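Local coordinates for protein CDP-glucose-4,6-dehydratase (Yersinia pseudotuberculosis, PDB 1RKX) that converts CDP-D-glucose to CDP-4-keto-6-deoxy-D-glucose with loss of water, using bound NAD, as in related short-chain dehydrogenase/reductase dehydratases, at residues I211-I223 with V276-Q290. Residues are numbered along the deposited sequence; the frame is centred on the assembly and turned at random.
Sequences ILRAFEQSQPVII and VEQMVKYWGEGASWQ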
loop_
_atom_site.group_PDB
_atom_site.type_symbol
_atom_site.label_atom_id
_atom_site.label_comp_id
_atom_site.label_asym_id
_atom_site.label_seq_id
_atom_site.Cartn_x
_atom_site.Cartn_y
_atom_site.Cartn_z
ATOM N N ILE C 211 28.192 0.602 28.886
ATOM C CA ILE C 211 29.540 1.033 28.547
ATOM C C ILE C 211 30.066 1.889 29.691
ATOM O O ILE C 211 31.214 1.754 30.107
ATOM C CB ILE C 211 29.568 1.871 27.249
ATOM C CG1 ILE C 211 29.231 0.988 26.044
ATOM C CG2 ILE C 211 30.946 2.498 27.070
ATOM C CD1 ILE C 211 29.094 1.749 24.740
ATOM N N LEU C 212 29.211 2.767 30.199
ATOM C CA LEU C 212 29.584 3.655 31.291
ATOM C C LEU C 212 29.851 2.864 32.574
ATOM O O LEU C 212 30.740 3.216 33.351
ATOM C CB LEU C 212 28.481 4.702 31.503
ATOM C CG LEU C 212 28.309 5.685 30.333
ATOM C CD1 LEU C 212 27.036 6.508 30.499
ATOM C CD2 LEU C 212 29.530 6.586 30.252
ATOM N N ARG C 213 29.093 1.793 32.788
ATOM C CA ARG C 213 29.282 0.962 33.973
ATOM C C ARG C 213 30.644 0.278 33.912
ATOM O O ARG C 213 31.300 0.077 34.936
ATOM C CB ARG C 213 28.184 -0.104 34.077
ATOM C CG ARG C 213 26.797 0.428 34.408
ATOM C CD ARG C 213 25.870 -0.716 34.805
ATOM N NE ARG C 213 24.520 -0.268 35.145
ATOM C CZ ARG C 213 23.555 -0.025 34.260
ATOM N NH1 ARG C 213 23.775 -0.184 32.960
ATOM N NH2 ARG C 213 22.363 0.379 34.676
ATOM N N ALA C 214 31.061 -0.088 32.705
ATOM C CA ALA C 214 32.351 -0.737 32.517
ATOM C C ALA C 214 33.462 0.275 32.790
ATOM O O ALA C 214 34.386 0.002 33.558
ATOM C CB ALA C 214 32.467 -1.272 31.094
ATOM N N PHE C 215 33.365 1.439 32.150
ATOM C CA PHE C 215 34.352 2.500 32.325
ATOM C C PHE C 215 34.425 2.845 33.805
ATOM O O PHE C 215 35.503 3.030 34.373
ATOM C CB PHE C 215 33.938 3.749 31.537
ATOM C CG PHE C 215 34.075 3.612 30.044
ATOM C CD1 PHE C 215 33.722 4.667 29.209
ATOM C CD2 PHE C 215 34.574 2.446 29.470
ATOM C CE1 PHE C 215 33.865 4.567 27.826
ATOM C CE2 PHE C 215 34.720 2.334 28.087
ATOM C CZ PHE C 215 34.366 3.397 27.265
ATOM N N GLU C 216 33.248 2.922 34.408
ATOM C CA GLU C 216 33.076 3.241 35.817
ATOM C C GLU C 216 33.953 2.362 36.705
ATOM O O GLU C 216 34.632 2.856 37.605
ATOM C CB GLU C 216 31.611 3.034 36.180
ATOM C CG GLU C 216 31.060 3.973 37.209
ATOM C CD GLU C 216 29.561 3.832 37.328
ATOM O OE1 GLU C 216 29.098 2.747 37.735
ATOM O OE2 GLU C 216 28.846 4.799 37.003
ATOM N N GLN C 217 33.931 1.060 36.448
ATOM C CA GLN C 217 34.709 0.111 37.232
ATOM C C GLN C 217 36.038 -0.242 36.577
ATOM O O GLN C 217 36.656 -1.249 36.917
ATOM C CB GLN C 217 33.900 -1.167 37.455
ATOM C CG GLN C 217 32.591 -0.948 38.194
ATOM C CD GLN C 217 31.826 -2.239 38.428
ATOM O OE1 GLN C 217 30.751 -2.235 39.028
ATOM N NE2 GLN C 217 32.378 -3.354 37.953
ATOM N N SER C 218 36.476 0.592 35.640
ATOM C CA SER C 218 37.732 0.356 34.941
ATOM C C SER C 218 37.775 -1.064 34.392
ATOM O O SER C 218 38.840 -1.675 34.304
ATOM C CB SER C 218 38.917 0.585 35.881
ATOM O OG SER C 218 38.973 1.935 36.306
ATOM N N GLN C 219 36.605 -1.584 34.035
ATOM C CA GLN C 219 36.488 -2.925 33.477
ATOM C C GLN C 219 36.315 -2.800 31.968
ATOM O O GLN C 219 35.637 -1.893 31.489
ATOM C CB GLN C 219 35.269 -3.642 34.064
ATOM C CG GLN C 219 35.324 -3.858 35.563
ATOM C CD GLN C 219 36.442 -4.792 35.967
ATOM O OE1 GLN C 219 36.505 -5.936 35.513
ATOM N NE2 GLN C 219 37.334 -4.311 36.824
ATOM N N PRO C 220 36.941 -3.699 31.194
ATOM C CA PRO C 220 36.799 -3.617 29.739
ATOM C C PRO C 220 35.345 -3.876 29.357
ATOM O O PRO C 220 34.715 -4.788 29.891
ATOM C CB PRO C 220 37.725 -4.726 29.238
ATOM C CG PRO C 220 38.762 -4.817 30.317
ATOM C CD PRO C 220 37.925 -4.728 31.566
ATOM N N VAL C 221 34.806 -3.072 28.450
ATOM C CA VAL C 221 33.430 -3.273 28.029
ATOM C C VAL C 221 33.403 -4.365 26.964
ATOM O O VAL C 221 34.105 -4.286 25.955
ATOM C CB VAL C 221 32.802 -1.971 27.474
ATOM C CG1 VAL C 221 33.632 -1.428 26.332
ATOM C CG2 VAL C 221 31.372 -2.239 27.022
ATOM N N ILE C 222 32.605 -5.398 27.214
ATOM C CA ILE C 222 32.484 -6.515 26.289
ATOM C C ILE C 222 31.452 -6.198 25.217
ATOM O O ILE C 222 30.345 -5.751 25.519
ATOM C CB ILE C 222 32.047 -7.797 27.018
ATOM C CG1 ILE C 222 33.005 -8.091 28.174
ATOM C CG2 ILE C 222 32.020 -8.964 26.040
ATOM C CD1 ILE C 222 32.589 -9.273 29.026
ATOM N N ILE C 223 31.821 -6.437 23.964
ATOM C CA ILE C 223 30.929 -6.176 22.846
ATOM C C ILE C 223 30.491 -7.476 22.189
ATOM O O ILE C 223 31.308 -8.370 21.967
ATOM C CB ILE C 223 31.623 -5.310 21.777
ATOM C CG1 ILE C 223 32.028 -3.965 22.379
ATOM C CG2 ILE C 223 30.696 -5.112 20.585
ATOM C CD1 ILE C 223 32.673 -3.031 21.384
ATOM N N VAL C 276 31.625 2.521 20.833
ATOM C CA VAL C 276 32.490 2.165 21.950
ATOM C C VAL C 276 33.849 2.834 21.804
ATOM O O VAL C 276 34.387 3.380 22.766
ATOM C CB VAL C 276 32.698 0.637 22.031
ATOM C CG1 VAL C 276 33.668 0.302 23.146
ATOM C CG2 VAL C 276 31.365 -0.053 22.274
ATOM N N GLU C 277 34.400 2.787 20.597
ATOM C CA GLU C 277 35.697 3.391 20.328
ATOM C C GLU C 277 35.686 4.886 20.615
ATOM O O GLU C 277 36.615 5.412 21.224
ATOM C CB GLU C 277 36.101 3.146 18.871
ATOM C CG GLU C 277 36.363 1.683 18.541
ATOM C CD GLU C 277 36.688 1.461 17.076
ATOM O OE1 GLU C 277 37.007 0.313 16.704
ATOM O OE2 GLU C 277 36.619 2.434 16.295
ATOM N N GLN C 278 34.633 5.569 20.179
ATOM C CA GLN C 278 34.524 7.005 20.400
ATOM C C GLN C 278 34.403 7.316 21.886
ATOM O O GLN C 278 34.992 8.282 22.376
ATOM C CB GLN C 278 33.309 7.571 19.668
ATOM C CG GLN C 278 33.304 7.319 18.173
ATOM C CD GLN C 278 32.123 7.975 17.478
ATOM O OE1 GLN C 278 31.812 7.659 16.329
ATOM N NE2 GLN C 278 31.464 8.897 18.172
ATOM N N MET C 279 33.636 6.501 22.601
ATOM C CA MET C 279 33.454 6.715 24.032
ATOM C C MET C 279 34.737 6.422 24.798
ATOM O O MET C 279 35.017 7.056 25.816
ATOM C CB MET C 279 32.309 5.849 24.558
ATOM C CG MET C 279 30.943 6.326 24.099
ATOM S SD MET C 279 29.595 5.374 24.806
ATOM C CE MET C 279 29.511 6.073 26.475
ATOM N N VAL C 280 35.513 5.461 24.310
ATOM C CA VAL C 280 36.781 5.120 24.944
ATOM C C VAL C 280 37.713 6.322 24.833
ATOM O O VAL C 280 38.449 6.641 25.767
ATOM C CB VAL C 280 37.447 3.904 24.256
ATOM C CG1 VAL C 280 38.914 3.811 24.653
ATOM C CG2 VAL C 280 36.728 2.627 24.655
ATOM N N LYS C 281 37.664 6.988 23.685
ATOM C CA LYS C 281 38.496 8.156 23.430
ATOM C C LYS C 281 38.053 9.343 24.273
ATOM O O LYS C 281 38.881 10.111 24.762
ATOM C CB LYS C 281 38.440 8.529 21.948
ATOM C CG LYS C 281 38.917 7.427 21.018
ATOM C CD LYS C 281 38.815 7.844 19.560
ATOM C CE LYS C 281 39.247 6.717 18.634
ATOM N NZ LYS C 281 39.128 7.099 17.201
ATOM N N TYR C 282 36.746 9.497 24.438
ATOM C CA TYR C 282 36.215 10.599 25.229
ATOM C C TYR C 282 36.447 10.362 26.712
ATOM O O TYR C 282 36.615 11.310 27.481
ATOM C CB TYR C 282 34.719 10.772 24.961
ATOM C CG TYR C 282 34.403 11.255 23.566
ATOM C CD1 TYR C 282 33.104 11.196 23.065
ATOM C CD2 TYR C 282 35.402 11.780 22.743
ATOM C CE1 TYR C 282 32.807 11.646 21.782
ATOM C CE2 TYR C 282 35.115 12.232 21.460
ATOM C CZ TYR C 282 33.817 12.161 20.985
ATOM O OH TYR C 282 33.531 12.594 19.712
ATOM N N TRP C 283 36.462 9.094 27.109
ATOM C CA TRP C 283 36.666 8.745 28.504
ATOM C C TRP C 283 38.131 8.840 28.899
ATOM O O TRP C 283 38.476 9.507 29.873
ATOM C CB TRP C 283 36.149 7.334 28.781
ATOM C CG TRP C 283 36.144 6.993 30.236
ATOM C CD1 TRP C 283 37.177 6.477 30.966
ATOM C CD2 TRP C 283 35.063 7.191 31.156
ATOM N NE1 TRP C 283 36.807 6.341 32.283
ATOM C CE2 TRP C 283 35.514 6.773 32.428
ATOM C CE3 TRP C 283 33.756 7.684 31.029
ATOM C CZ2 TRP C 283 34.705 6.831 33.567
ATOM C CZ3 TRP C 283 32.951 7.743 32.163
ATOM C CH2 TRP C 283 33.431 7.318 33.415
ATOM N N GLY C 284 38.990 8.168 28.139
ATOM C CA GLY C 284 40.409 8.196 28.432
ATOM C C GLY C 284 40.825 7.072 29.359
ATOM O O GLY C 284 40.079 6.111 29.556
ATOM N N GLU C 285 42.018 7.197 29.931
ATOM C CA GLU C 285 42.554 6.189 30.838
ATOM C C GLU C 285 41.464 5.526 31.667
ATOM O O GLU C 285 40.657 6.200 32.307
ATOM C CB GLU C 285 43.602 6.813 31.759
ATOM C CG GLU C 285 44.829 7.331 31.023
ATOM C CD GLU C 285 45.891 7.869 31.961
ATOM O OE1 GLU C 285 46.380 7.094 32.811
ATOM O OE2 GLU C 285 46.238 9.065 31.847
ATOM N N GLY C 286 41.450 4.197 31.641
ATOM C CA GLY C 286 40.454 3.450 32.385
ATOM C C GLY C 286 39.367 2.905 31.477
ATOM O O GLY C 286 38.383 2.328 31.947
ATOM N N ALA C 287 39.543 3.086 30.170
ATOM C CA ALA C 287 38.565 2.610 29.200
ATOM C C ALA C 287 39.196 1.737 28.118
ATOM O O ALA C 287 40.248 2.064 27.572
ATOM C CB ALA C 287 37.850 3.794 28.559
ATOM N N SER C 288 38.538 0.624 27.818
ATOM C CA SER C 288 38.992 -0.317 26.797
ATOM C C SER C 288 37.815 -1.226 26.468
ATOM O O SER C 288 36.775 -1.160 27.125
ATOM C CB SER C 288 40.156 -1.160 27.319
ATOM O OG SER C 288 39.710 -2.087 28.294
ATOM N N TRP C 289 37.970 -2.078 25.461
ATOM C CA TRP C 289 36.888 -2.980 25.086
ATOM C C TRP C 289 37.384 -4.265 24.448
ATOM O O TRP C 289 38.491 -4.324 23.915
ATOM C CB TRP C 289 35.926 -2.289 24.119
ATOM C CG TRP C 289 36.576 -1.817 22.856
ATOM C CD1 TRP C 289 37.375 -0.722 22.707
ATOM C CD2 TRP C 289 36.481 -2.426 21.563
ATOM N NE1 TRP C 289 37.783 -0.607 21.399
ATOM C CE2 TRP C 289 37.248 -1.640 20.675
ATOM C CE3 TRP C 289 35.823 -3.560 21.068
ATOM C CZ2 TRP C 289 37.375 -1.950 19.317
ATOM C CZ3 TRP C 289 35.948 -3.868 19.716
ATOM C CH2 TRP C 289 36.719 -3.065 18.857
ATOM N N GLN C 290 36.543 -5.291 24.503
ATOM C CA GLN C 290 36.868 -6.588 23.930
ATOM C C GLN C 290 35.622 -7.176 23.282
ATOM O O GLN C 290 34.502 -6.902 23.713
ATOM C CB GLN C 290 37.378 -7.534 25.018
ATOM C CG GLN C 290 38.656 -7.069 25.707
ATOM C CD GLN C 290 39.805 -6.864 24.736
ATOM O OE1 GLN C 290 40.147 -7.759 23.962
ATOM N NE2 GLN C 290 40.413 -5.684 24.779
#
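Phe215 reaches out from helix 207-216 and fills the gap between helix 272-283 and the chain that follows it. Over one face of its ring sits Ala287 CB, 3.6 Å from the centroid; Val280 CG2 meets CZ, and CE1 runs up against the backbone O of Met279. Trp283 takes the other end of the residue: its CG lies anti to the backbone N (chi1 -171°), which turns the indole toward helix 207-216 so that Phe215 CB stands over its face, 3.6 Å from the centroid of the six-membered ring. The two aromatic rings themselves meet obliquely, their planes at 49°. Farther along, Met279 bends at chi3 and lays SD on Ile211 CD1 and CE on Leu212 CD2. Ile223 CD1 and Val276 CG2 come tip to tip at 3.4 Å, tight for two methyls, while Val221 CG1 packs on Val276 CG1. Beyond Trp283, Val330 and Lys334 of helix 322-338 continue the packing, Lys334 through a cation-pi contact.

The solvent side is much looser. Pro220 rests on Ser288 OG by its CB and CG, and Ser218 CA merely passes Gly286 O. Where the buried and open sides meet, three backbone hydrogen bonds join the strands: Val221 N to Ser288 O (3.0 Å), Gln290 N to Val221 O, and Ile223 N to Gln290 O (2.7 Å). A Schellman motif with Ser218 at C-prime ends helix 207-216. Two helix-turn-strand units result, segments 211-216 and 276-283 crossing at -39° beside a two-stranded parallel sheet, consistent with the smaller, substrate-binding part of extended short-chain dehydrogenases/reductases, apart from the Rossmann sheet.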